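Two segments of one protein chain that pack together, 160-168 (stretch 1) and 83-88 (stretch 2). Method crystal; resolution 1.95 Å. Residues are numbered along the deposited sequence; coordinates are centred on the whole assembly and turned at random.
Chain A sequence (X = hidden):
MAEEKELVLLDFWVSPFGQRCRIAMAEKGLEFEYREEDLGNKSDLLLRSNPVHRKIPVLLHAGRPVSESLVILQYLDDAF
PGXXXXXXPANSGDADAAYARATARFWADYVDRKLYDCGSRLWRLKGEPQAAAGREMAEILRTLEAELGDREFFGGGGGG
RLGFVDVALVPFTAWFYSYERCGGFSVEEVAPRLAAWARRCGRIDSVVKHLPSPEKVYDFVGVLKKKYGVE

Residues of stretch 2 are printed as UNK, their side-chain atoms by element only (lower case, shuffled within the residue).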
# COMPACT_ATOMS: atom_id res chain seq x y z
N GLY A 160 -19.88 15.11 -5.42
CA GLY A 160 -19.82 16.34 -4.65
C GLY A 160 -19.23 16.17 -3.24
O GLY A 160 -19.36 17.07 -2.44
N ARG A 161 -18.60 15.05 -2.92
CA ARG A 161 -17.99 14.90 -1.61
C ARG A 161 -16.65 14.14 -1.67
O ARG A 161 -16.27 13.62 -2.71
CB ARG A 161 -18.95 14.21 -0.64
CG ARG A 161 -19.19 12.80 -0.91
CD ARG A 161 -20.45 12.18 -0.14
NE ARG A 161 -20.74 10.89 -0.74
CZ ARG A 161 -19.96 9.78 -0.58
NH1 ARG A 161 -20.29 8.65 -1.19
NH2 ARG A 161 -18.90 9.76 0.25
N LEU A 162 -15.95 14.11 -0.54
CA LEU A 162 -14.65 13.51 -0.49
C LEU A 162 -14.68 12.02 -0.82
O LEU A 162 -15.51 11.30 -0.35
CB LEU A 162 -14.04 13.72 0.88
CG LEU A 162 -13.84 15.20 1.30
CD1 LEU A 162 -13.50 15.20 2.74
CD2 LEU A 162 -12.77 15.94 0.53
N GLY A 163 -13.79 11.60 -1.73
CA GLY A 163 -13.56 10.22 -2.02
C GLY A 163 -12.29 9.70 -1.31
O GLY A 163 -11.50 10.47 -0.64
N PHE A 164 -12.05 8.41 -1.53
CA PHE A 164 -10.82 7.76 -1.04
C PHE A 164 -9.51 8.54 -1.24
O PHE A 164 -8.78 8.79 -0.31
CB PHE A 164 -10.67 6.41 -1.70
CG PHE A 164 -9.66 5.50 -1.08
CD1 PHE A 164 -9.78 5.06 0.19
CD2 PHE A 164 -8.63 4.97 -1.83
CE1 PHE A 164 -8.82 4.15 0.72
CE2 PHE A 164 -7.75 3.99 -1.32
CZ PHE A 164 -7.81 3.66 -0.04
N VAL A 165 -9.20 8.95 -2.45
CA VAL A 165 -7.98 9.69 -2.68
C VAL A 165 -8.04 11.04 -2.07
O VAL A 165 -7.01 11.51 -1.56
CB VAL A 165 -7.68 9.85 -4.21
CG1 VAL A 165 -6.44 10.64 -4.45
CG2 VAL A 165 -7.47 8.45 -4.83
N ASP A 166 -9.20 11.70 -2.13
CA ASP A 166 -9.31 13.02 -1.52
C ASP A 166 -8.91 12.93 -0.02
O ASP A 166 -8.16 13.73 0.46
CB ASP A 166 -10.64 13.60 -1.61
CG ASP A 166 -11.12 13.77 -3.07
OD1 ASP A 166 -10.62 14.66 -3.80
OD2 ASP A 166 -12.07 13.06 -3.46
N VAL A 167 -9.48 11.96 0.65
CA VAL A 167 -9.17 11.75 2.04
C VAL A 167 -7.74 11.41 2.28
O VAL A 167 -7.10 11.94 3.21
CB VAL A 167 -10.19 10.81 2.70
CG1 VAL A 167 -9.82 10.59 4.17
CG2 VAL A 167 -11.56 11.44 2.69
N ALA A 168 -7.15 10.55 1.47
CA ALA A 168 -5.74 10.22 1.63
C ALA A 168 -4.82 11.45 1.50
O ALA A 168 -3.80 11.51 2.16
CB ALA A 168 -5.33 9.21 0.63
N UNK A 83 -22.90 3.83 5.61
CA UNK A 83 -22.37 5.20 5.57
C UNK A 83 -21.85 5.59 4.19
O UNK A 83 -21.58 4.73 3.37
c UNK A 83 -21.73 4.87 7.96
o UNK A 83 -20.11 4.44 6.23
c UNK A 83 -21.24 5.30 6.59
N UNK A 84 -21.77 6.88 3.88
CA UNK A 84 -21.31 7.28 2.56
C UNK A 84 -19.94 6.68 2.31
O UNK A 84 -19.10 6.67 3.20
c UNK A 84 -21.98 9.20 3.83
c UNK A 84 -22.14 8.04 4.72
c UNK A 84 -21.26 8.82 2.63
N UNK A 85 -19.74 6.15 1.12
CA UNK A 85 -18.60 5.33 0.79
C UNK A 85 -17.44 6.17 0.26
O UNK A 85 -17.65 7.19 -0.38
n UNK A 85 -19.84 5.91 -3.46
c UNK A 85 -18.99 4.28 -0.27
c UNK A 85 -19.52 4.89 -1.53
c UNK A 85 -18.88 5.46 -2.59
c UNK A 85 -21.02 5.68 -2.93
n UNK A 85 -20.86 5.05 -1.77
N UNK A 86 -16.23 5.75 0.56
CA UNK A 86 -15.03 6.43 0.04
C UNK A 86 -14.66 5.87 -1.34
O UNK A 86 -14.13 6.57 -2.17
c UNK A 86 -14.00 8.50 1.98
c UNK A 86 -12.85 6.63 3.20
c UNK A 86 -13.97 7.05 2.28
c UNK A 86 -13.85 6.24 1.00
N UNK A 87 -14.94 4.58 -1.53
CA UNK A 87 -14.72 3.94 -2.81
C UNK A 87 -16.07 3.47 -3.30
O UNK A 87 -16.91 3.08 -2.52
c UNK A 87 -13.81 2.75 -2.63
c UNK A 87 -12.36 3.04 -2.24
c UNK A 87 -11.70 1.83 -1.73
c UNK A 87 -11.66 3.60 -3.38
N UNK A 88 -16.29 3.45 -4.61
CA UNK A 88 -17.61 3.02 -5.11
C UNK A 88 -17.79 1.55 -4.83
O UNK A 88 -16.82 0.83 -5.00
c UNK A 88 -17.52 3.24 -6.62
c UNK A 88 -16.15 3.79 -6.91
c UNK A 88 -15.33 3.78 -5.66

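Position 83 has three side-chain atoms: a carbon bonded to the backbone CA that carries one oxygen and one further carbon. A beta-branched side chain with a single oxygen is Thr 83. It lies out of reach of stretch 1, the nearest approach being Thr 83 OG1 to Arg 161 NH2 at 8.1 Å, so the assignment rests on composition and branching, not on contacts.

At position 84, three carbons close a ring onto the backbone N, which identifies Pro 84. Its CA-to-CB bond points toward stretch 1, and CB sits 3.5 Å from Arg 161 NH2, over one face of the guanidinium.

Position 85 carries one carbon followed by a five-membered ring of three carbons and two nitrogens, an imidazole; this is His 85. The CA-to-CB bond points away, yet with chi1 at 59° (p) the end of the side chain comes nearer, and CE1 lies 3.5 Å from Arg 161 NH1, which sits over one face of the ring. The backbone does the bonding: His 85 O accepts from Arg 161 NH2 at 2.9 Å and from Arg 161 NH1 at 3.1 Å, with N-H...acceptor angles of 151° and 142°. This oxygen lies near the guanidinium plane, where the N-H groups of both nitrogens can reach it.

Position 86 shows four carbons, forked at the second: an unbranched CB followed by a fork makes it Leu 86. Its CB is 4.2 Å from Phe 164 CB, and its CD2 is 3.9 Å from Val 167 CG2. It is the residue of stretch 2 with the largest covered area, 95 Å².

Position 87 has the same four-carbon pattern and is Leu 87. Its CD2 approaches Phe 164 CB to 3.4 Å, while CD1 stands 4.2 Å from the centroid of the Phe 164 ring, only 9° off its normal, a CH-pi contact over the face.

Position 88 again has three carbons closing onto the backbone N, giving Pro 88, which makes no contact with stretch 1.

The contact joins a polar clasp to an apolar patch. Arg 161 grips one carbonyl with two nitrogens. Farther along, Phe 164 N donates to Leu 86 O at 2.8 Å and 153°; in the first turn of a helix this amide has no earlier helical carbonyl to pair with, so it is free to bond across. Gly 163, at the N-cap position, lies close by, its CA 3.7 Å from Leu 86 O. Around this bond, Phe 164 packs against Leu 86 and Leu 87, and Val 167 against Leu 86, and the stretches together bury 404 Å².

Stretch 2 83-88: TPHLLP
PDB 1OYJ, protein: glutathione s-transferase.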